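Local atomic coordinates of delta-1-pyrroline-5-carboxylate dehydrogenase, mitochondrial (PDB entry 4E3X), a protein that catalyses the NAD-dependent oxidation of L-glutamate gamma-semialdehyde, which forms from delta-1-pyrroline-5-carboxylate, to L-glutamate in the second step of mitochondrial proline degradation. Residues B[116-128]-B[219-231]. Residues are numbered along the deposited sequence; the frame is centred on the assembly and turned at random.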
ATOM      1  N   TRP B 116       4.134  19.884 -11.674  1.00  7.73           N
ATOM      2  CA  TRP B 116       3.015  18.996 -11.975  1.00  7.51           C
ATOM      3  C   TRP B 116       2.301  18.562 -10.689  1.00  6.41           C
ATOM      4  O   TRP B 116       1.068  18.555 -10.619  1.00  7.49           O
ATOM      5  CB  TRP B 116       3.540  17.791 -12.763  1.00  8.39           C
ATOM      6  CG  TRP B 116       2.534  16.725 -13.074  1.00  7.61           C
ATOM      7  CD1 TRP B 116       2.519  15.449 -12.577  1.00  7.48           C
ATOM      8  CD2 TRP B 116       1.414  16.820 -13.968  1.00  7.13           C
ATOM      9  NE1 TRP B 116       1.458  14.747 -13.104  1.00  6.94           N
ATOM     10  CE2 TRP B 116       0.764  15.566 -13.955  1.00  7.37           C
ATOM     11  CE3 TRP B 116       0.896  17.843 -14.776  1.00  9.18           C
ATOM     12  CZ2 TRP B 116      -0.372  15.304 -14.719  1.00  8.11           C
ATOM     13  CZ3 TRP B 116      -0.237  17.580 -15.533  1.00  9.03           C
ATOM     14  CH2 TRP B 116      -0.859  16.318 -15.498  1.00  9.47           C
ATOM     15  N   ASP B 117       3.082  18.217  -9.672  1.00  7.00           N
ATOM     16  CA  ASP B 117       2.556  17.836  -8.362  1.00  7.70           C
ATOM     17  C   ASP B 117       1.751  18.985  -7.738  1.00  7.79           C
ATOM     18  O   ASP B 117       0.722  18.752  -7.097  1.00  8.03           O
ATOM     19  CB  ASP B 117       3.733  17.421  -7.470  1.00  7.95           C
ATOM     20  CG  ASP B 117       3.324  17.020  -6.067  1.00  9.68           C
ATOM     21  OD1 ASP B 117       2.249  16.417  -5.882  1.00  9.71           O
ATOM     22  OD2 ASP B 117       4.109  17.311  -5.138  1.00 11.27           O
ATOM     23  N   LEU B 118       2.190  20.224  -7.963  1.00  8.61           N
ATOM     24  CA  LEU B 118       1.499  21.387  -7.396  1.00  9.81           C
ATOM     25  C   LEU B 118       0.232  21.782  -8.161  1.00 10.97           C
ATOM     26  O   LEU B 118      -0.578  22.568  -7.661  1.00 12.70           O
ATOM     27  CB  LEU B 118       2.440  22.591  -7.307  1.00 10.92           C
ATOM     28  CG  LEU B 118       3.465  22.532  -6.172  1.00 13.03           C
ATOM     29  CD1 LEU B 118       4.558  23.576  -6.372  1.00 14.49           C
ATOM     30  CD2 LEU B 118       2.793  22.732  -4.821  1.00 13.68           C
ATOM     31  N   LYS B 119       0.063  21.259  -9.372  1.00 11.48           N
ATOM     32  CA  LYS B 119      -1.156  21.523 -10.132  1.00 13.29           C
ATOM     33  C   LYS B 119      -2.365  20.991  -9.379  1.00 13.74           C
ATOM     34  O   LYS B 119      -2.300  19.921  -8.782  1.00 14.55           O
ATOM     35  CB  LYS B 119      -1.110  20.813 -11.478  1.00 15.84           C
ATOM     36  CG  LYS B 119      -0.423  21.547 -12.592  1.00 19.33           C
ATOM     37  CD  LYS B 119      -0.799  20.893 -13.916  1.00 21.37           C
ATOM     38  CE  LYS B 119      -0.092  21.553 -15.070  1.00 21.84           C
ATOM     39  NZ  LYS B 119      -0.421  23.000 -15.120  1.00 22.67           N
ATOM     40  N   PRO B 120      -3.488  21.716  -9.421  1.00 14.20           N
ATOM     41  CA  PRO B 120      -4.705  21.176  -8.807  1.00 14.75           C
ATOM     42  C   PRO B 120      -5.094  19.822  -9.403  1.00 13.43           C
ATOM     43  O   PRO B 120      -4.955  19.603 -10.609  1.00 12.89           O
ATOM     44  CB  PRO B 120      -5.759  22.230  -9.145  1.00 15.70           C
ATOM     45  CG  PRO B 120      -4.977  23.500  -9.275  1.00 15.89           C
ATOM     46  CD  PRO B 120      -3.673  23.094  -9.905  1.00 14.95           C
ATOM     47  N   MET B 121      -5.551  18.914  -8.546  1.00 13.64           N
ATOM     48  CA  MET B 121      -5.962  17.581  -8.973  1.00 14.10           C
ATOM     49  C   MET B 121      -6.949  17.655 -10.137  1.00 14.77           C
ATOM     50  O   MET B 121      -6.875  16.865 -11.069  1.00 14.58           O
ATOM     51  CB  MET B 121      -6.591  16.817  -7.802  1.00 15.09           C
ATOM     52  CG  MET B 121      -6.891  15.339  -8.085  1.00 16.58           C
ATOM     53  SD  MET B 121      -5.472  14.223  -7.925  1.00 18.83           S
ATOM     54  CE  MET B 121      -5.311  14.107  -6.144  1.00 19.69           C
ATOM     55  N   ALA B 122      -7.856  18.625 -10.091  1.00 16.22           N
ATOM     56  CA  ALA B 122      -8.864  18.781 -11.132  1.00 17.05           C
ATOM     57  C   ALA B 122      -8.256  19.088 -12.500  1.00 16.91           C
ATOM     58  O   ALA B 122      -8.774  18.649 -13.524  1.00 17.00           O
ATOM     59  CB  ALA B 122      -9.857  19.859 -10.743  1.00 17.88           C
ATOM     60  N   ASP B 123      -7.163  19.847 -12.514  1.00 15.56           N
ATOM     61  CA  ASP B 123      -6.481  20.171 -13.760  1.00 15.88           C
ATOM     62  C   ASP B 123      -5.751  18.957 -14.331  1.00 14.21           C
ATOM     63  O   ASP B 123      -5.713  18.756 -15.546  1.00 14.86           O
ATOM     64  CB  ASP B 123      -5.506  21.334 -13.562  1.00 17.70           C
ATOM     65  CG  ASP B 123      -6.208  22.627 -13.185  1.00 21.39           C
ATOM     66  OD1 ASP B 123      -7.454  22.671 -13.249  1.00 23.52           O
ATOM     67  OD2 ASP B 123      -5.517  23.601 -12.834  1.00 23.53           O
ATOM     68  N   ARG B 124      -5.161  18.149 -13.462  1.00 10.96           N
ATOM     69  CA  ARG B 124      -4.562  16.909 -13.936  1.00  9.93           C
ATOM     70  C   ARG B 124      -5.644  15.963 -14.460  1.00  9.67           C
ATOM     71  O   ARG B 124      -5.482  15.338 -15.514  1.00 10.08           O
ATOM     72  CB  ARG B 124      -3.724  16.244 -12.840  1.00  9.28           C
ATOM     73  CG  ARG B 124      -2.570  17.116 -12.351  1.00  8.96           C
ATOM     74  CD  ARG B 124      -1.571  16.314 -11.536  1.00  8.84           C
ATOM     75  NE  ARG B 124      -2.140  15.782 -10.302  1.00  7.59           N
ATOM     76  CZ  ARG B 124      -1.783  16.164  -9.079  1.00  8.52           C
ATOM     77  NH1 ARG B 124      -0.869  17.110  -8.907  1.00  8.66           N
ATOM     78  NH2 ARG B 124      -2.351  15.603  -8.023  1.00 10.15           N
ATOM     79  N   ALA B 125      -6.759  15.879 -13.739  1.00  8.69           N
ATOM     80  CA  ALA B 125      -7.856  15.003 -14.141  1.00 10.43           C
ATOM     81  C   ALA B 125      -8.411  15.385 -15.513  1.00 10.43           C
ATOM     82  O   ALA B 125      -8.814  14.522 -16.294  1.00 10.98           O
ATOM     83  CB  ALA B 125      -8.961  15.003 -13.089  1.00 11.04           C
ATOM     84  N   GLN B 126      -8.407  16.680 -15.815  1.00 11.23           N
ATOM     85  CA  GLN B 126      -8.931  17.167 -17.084  1.00 11.81           C
ATOM     86  C   GLN B 126      -8.197  16.581 -18.291  1.00 10.86           C
ATOM     87  O   GLN B 126      -8.815  16.315 -19.323  1.00 11.47           O
ATOM     88  CB  GLN B 126      -8.888  18.695 -17.117  1.00 13.66           C
ATOM     89  N   VAL B 127      -6.885  16.385 -18.165  1.00 10.09           N
ATOM     90  CA  VAL B 127      -6.116  15.757 -19.231  1.00 10.23           C
ATOM     91  C   VAL B 127      -6.696  14.382 -19.547  1.00  9.20           C
ATOM     92  O   VAL B 127      -6.933  14.039 -20.705  1.00 10.20           O
ATOM     93  CB  VAL B 127      -4.638  15.602 -18.824  1.00 10.98           C
ATOM     94  CG1 VAL B 127      -3.874  14.764 -19.851  1.00 12.39           C
ATOM     95  CG2 VAL B 127      -4.001  16.971 -18.649  1.00 12.04           C
ATOM     96  N   PHE B 128      -6.955  13.604 -18.504  1.00  8.09           N
ATOM     97  CA  PHE B 128      -7.432  12.238 -18.685  1.00  8.01           C
ATOM     98  C   PHE B 128      -8.877  12.180 -19.161  1.00  8.56           C
ATOM     99  O   PHE B 128      -9.223  11.322 -19.970  1.00  9.28           O
ATOM    100  CB  PHE B 128      -7.164  11.424 -17.423  1.00  7.94           C
ATOM    101  CG  PHE B 128      -5.713  11.251 -17.172  1.00  8.61           C
ATOM    102  CD1 PHE B 128      -5.022  12.143 -16.369  1.00  9.29           C
ATOM    103  CD2 PHE B 128      -5.014  10.242 -17.810  1.00  8.89           C
ATOM    104  CE1 PHE B 128      -3.660  12.011 -16.181  1.00 10.21           C
ATOM    105  CE2 PHE B 128      -3.665  10.107 -17.632  1.00  9.24           C
ATOM    106  CZ  PHE B 128      -2.984  10.989 -16.814  1.00  9.80           C
ATOM    107  N   LEU B 219      -1.257   1.901 -16.194  1.00  7.54           N
ATOM    108  CA  LEU B 219      -0.016   1.791 -15.428  1.00  7.80           C
ATOM    109  C   LEU B 219       0.795   3.083 -15.439  1.00  6.38           C
ATOM    110  O   LEU B 219       1.395   3.447 -14.432  1.00  7.28           O
ATOM    111  CB  LEU B 219       0.846   0.644 -15.949  1.00  8.39           C
ATOM    112  CG  LEU B 219       0.356  -0.776 -15.681  1.00  9.15           C
ATOM    113  CD1 LEU B 219       1.315  -1.734 -16.346  1.00 10.51           C
ATOM    114  CD2 LEU B 219       0.259  -1.071 -14.188  1.00 10.35           C
ATOM    115  N   ALA B 220       0.820   3.763 -16.583  1.00  6.37           N
ATOM    116  CA  ALA B 220       1.500   5.048 -16.684  1.00  7.21           C
ATOM    117  C   ALA B 220       0.585   6.202 -16.272  1.00  6.09           C
ATOM    118  O   ALA B 220       1.019   7.167 -15.642  1.00  7.46           O
ATOM    119  CB  ALA B 220       2.020   5.253 -18.104  1.00  8.60           C
ATOM    120  N   GLY B 221      -0.690   6.105 -16.628  1.00  6.25           N
ATOM    121  CA  GLY B 221      -1.638   7.195 -16.442  1.00  6.72           C
ATOM    122  C   GLY B 221      -2.082   7.430 -15.010  1.00  7.11           C
ATOM    123  O   GLY B 221      -2.194   8.572 -14.573  1.00  6.99           O
ATOM    124  N   ALA B 222      -2.357   6.360 -14.274  1.00  7.36           N
ATOM    125  CA  ALA B 222      -2.821   6.531 -12.900  1.00  7.29           C
ATOM    126  C   ALA B 222      -1.785   7.222 -11.994  1.00  6.37           C
ATOM    127  O   ALA B 222      -2.130   8.181 -11.297  1.00  7.38           O
ATOM    128  CB  ALA B 222      -3.304   5.213 -12.317  1.00  7.51           C
ATOM    129  N   PRO B 223      -0.501   6.801 -12.043  1.00  5.98           N
ATOM    130  CA  PRO B 223       0.472   7.557 -11.241  1.00  6.65           C
ATOM    131  C   PRO B 223       0.594   9.014 -11.708  1.00  5.65           C
ATOM    132  O   PRO B 223       0.693   9.911 -10.866  1.00  6.13           O
ATOM    133  CB  PRO B 223       1.779   6.773 -11.436  1.00  7.00           C
ATOM    134  CG  PRO B 223       1.313   5.365 -11.768  1.00  7.35           C
ATOM    135  CD  PRO B 223       0.092   5.576 -12.613  1.00  6.67           C
ATOM    136  N   ALA B 224       0.568   9.262 -13.020  1.00  6.05           N
ATOM    137  CA  ALA B 224       0.654  10.635 -13.503  1.00  6.06           C
ATOM    138  C   ALA B 224      -0.518  11.483 -12.996  1.00  5.67           C
ATOM    139  O   ALA B 224      -0.338  12.643 -12.604  1.00  6.33           O
ATOM    140  CB  ALA B 224       0.731  10.666 -15.020  1.00  7.48           C
ATOM    141  N   LEU B 225      -1.717  10.914 -13.007  1.00  5.80           N
ATOM    142  CA  LEU B 225      -2.897  11.593 -12.478  1.00  6.66           C
ATOM    143  C   LEU B 225      -2.680  12.087 -11.051  1.00  7.05           C
ATOM    144  O   LEU B 225      -3.133  13.177 -10.683  1.00  7.25           O
ATOM    145  CB  LEU B 225      -4.099  10.651 -12.516  1.00  7.35           C
ATOM    146  CG  LEU B 225      -5.375  11.098 -11.808  1.00  8.07           C
ATOM    147  CD1 LEU B 225      -6.033  12.275 -12.531  1.00  8.65           C
ATOM    148  CD2 LEU B 225      -6.318   9.897 -11.707  1.00  8.86           C
ATOM    149  N   MET B 226      -1.958  11.296 -10.259  1.00  6.45           N
ATOM    150  CA  MET B 226      -1.735  11.604  -8.853  1.00  6.95           C
ATOM    151  C   MET B 226      -0.516  12.491  -8.610  1.00  7.51           C
ATOM    152  O   MET B 226      -0.071  12.642  -7.480  1.00  8.59           O
ATOM    153  CB  MET B 226      -1.633  10.305  -8.049  1.00  6.62           C
ATOM    154  CG  MET B 226      -2.861   9.417  -8.190  1.00  7.31           C
ATOM    155  SD  MET B 226      -4.422  10.228  -7.811  1.00  8.54           S
ATOM    156  CE  MET B 226      -4.291  10.413  -6.038  1.00 10.64           C
ATOM    157  N   GLY B 227      -0.005  13.111  -9.666  1.00  6.71           N
ATOM    158  CA  GLY B 227       1.073  14.076  -9.504  1.00  6.75           C
ATOM    159  C   GLY B 227       2.467  13.508  -9.634  1.00  6.73           C
ATOM    160  O   GLY B 227       3.444  14.173  -9.306  1.00  7.65           O
ATOM    161  N   ASN B 228       2.556  12.268 -10.100  1.00  5.82           N
ATOM    162  CA  ASN B 228       3.852  11.659 -10.356  1.00  5.55           C
ATOM    163  C   ASN B 228       4.364  11.908 -11.762  1.00  5.50           C
ATOM    164  O   ASN B 228       3.603  12.260 -12.667  1.00  6.69           O
ATOM    165  CB  ASN B 228       3.778  10.160 -10.113  1.00  5.19           C
ATOM    166  CG  ASN B 228       3.412   9.849  -8.695  1.00  5.21           C
ATOM    167  OD1 ASN B 228       4.240  10.011  -7.806  1.00  6.64           O
ATOM    168  ND2 ASN B 228       2.159   9.449  -8.460  1.00  6.08           N
ATOM    169  N   VAL B 229       5.664  11.708 -11.927  1.00  5.40           N
ATOM    170  CA  VAL B 229       6.273  11.648 -13.242  1.00  5.67           C
ATOM    171  C   VAL B 229       6.734  10.213 -13.485  1.00  5.39           C
ATOM    172  O   VAL B 229       7.069   9.489 -12.550  1.00  6.18           O
ATOM    173  CB  VAL B 229       7.424  12.665 -13.408  1.00  6.36           C
ATOM    174  CG1 VAL B 229       6.884  14.082 -13.290  1.00  7.32           C
ATOM    175  CG2 VAL B 229       8.534  12.418 -12.394  1.00  6.83           C
ATOM    176  N   VAL B 230       6.738   9.805 -14.747  1.00  5.33           N
ATOM    177  CA  VAL B 230       6.772   8.390 -15.088  1.00  5.38           C
ATOM    178  C   VAL B 230       7.686   8.113 -16.272  1.00  5.50           C
ATOM    179  O   VAL B 230       7.660   8.845 -17.268  1.00  6.34           O
ATOM    180  CB  VAL B 230       5.350   7.910 -15.480  1.00  5.66           C
ATOM    181  CG1 VAL B 230       5.347   6.446 -15.910  1.00  6.21           C
ATOM    182  CG2 VAL B 230       4.329   8.154 -14.353  1.00  5.96           C
ATOM    183  N   LEU B 231       8.498   7.065 -16.152  1.00  6.08           N
ATOM    184  CA  LEU B 231       9.109   6.436 -17.312  1.00  5.67           C
ATOM    185  C   LEU B 231       8.279   5.225 -17.686  1.00  5.51           C
ATOM    186  O   LEU B 231       8.162   4.277 -16.909  1.00  6.24           O
ATOM    187  CB  LEU B 231      10.550   6.006 -17.030  1.00  6.18           C
ATOM    188  CG  LEU B 231      11.651   7.021 -17.356  1.00  6.60           C
ATOM    189  CD1 LEU B 231      11.528   8.276 -16.504  1.00  7.33           C
ATOM    190  CD2 LEU B 231      13.040   6.384 -17.202  1.00  7.80           C
TER
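Two side-chain donors, Trp116 and Arg124, take successive carbonyls at the C-terminal end of the helix that closes at Leu225, through hydrogen bonds moderately bent at the hydrogen (140° and 143°). Trp116 NE1 donates to Ala224 O at 2.8 Å, the oxygen lying near the indole edge. Arg124 NE donates to Leu225 O at 2.8 Å, but from above the carbonyl plane. Within its own segment Arg124 NH1 bonds to Trp116 O (3.0 Å) and Asp117 O (2.9 Å), both in the guanidinium plane, which should fix the group's rotation. Gly227 CA then sits over the centre of one guanidinium face, 3.5 Å above it, while Arg124 CD lies over one face of the Trp116 indole, toward its rim.

Apolar packing continues beside these bonds. Phe128 CZ touches Ala224 CB near the ring plane (4.1 Å), and Leu225 CD1 comes to 3.7 Å from Ala125 CA, with CG anti to the backbone N (chi1 171°). Met121 CE meets Met226 CE at 3.8 Å.

Asp117 adds a salt bridge to Arg498 of the second subunit. The helix ends in a Schellman motif, Asn228 N to Pro223 O and Gly227 N to Ala224 O, with Gly227 at positive phi as C-prime, before strand 230-233 enters the parallel sheet of the aldehyde dehydrogenase NAD-binding domain.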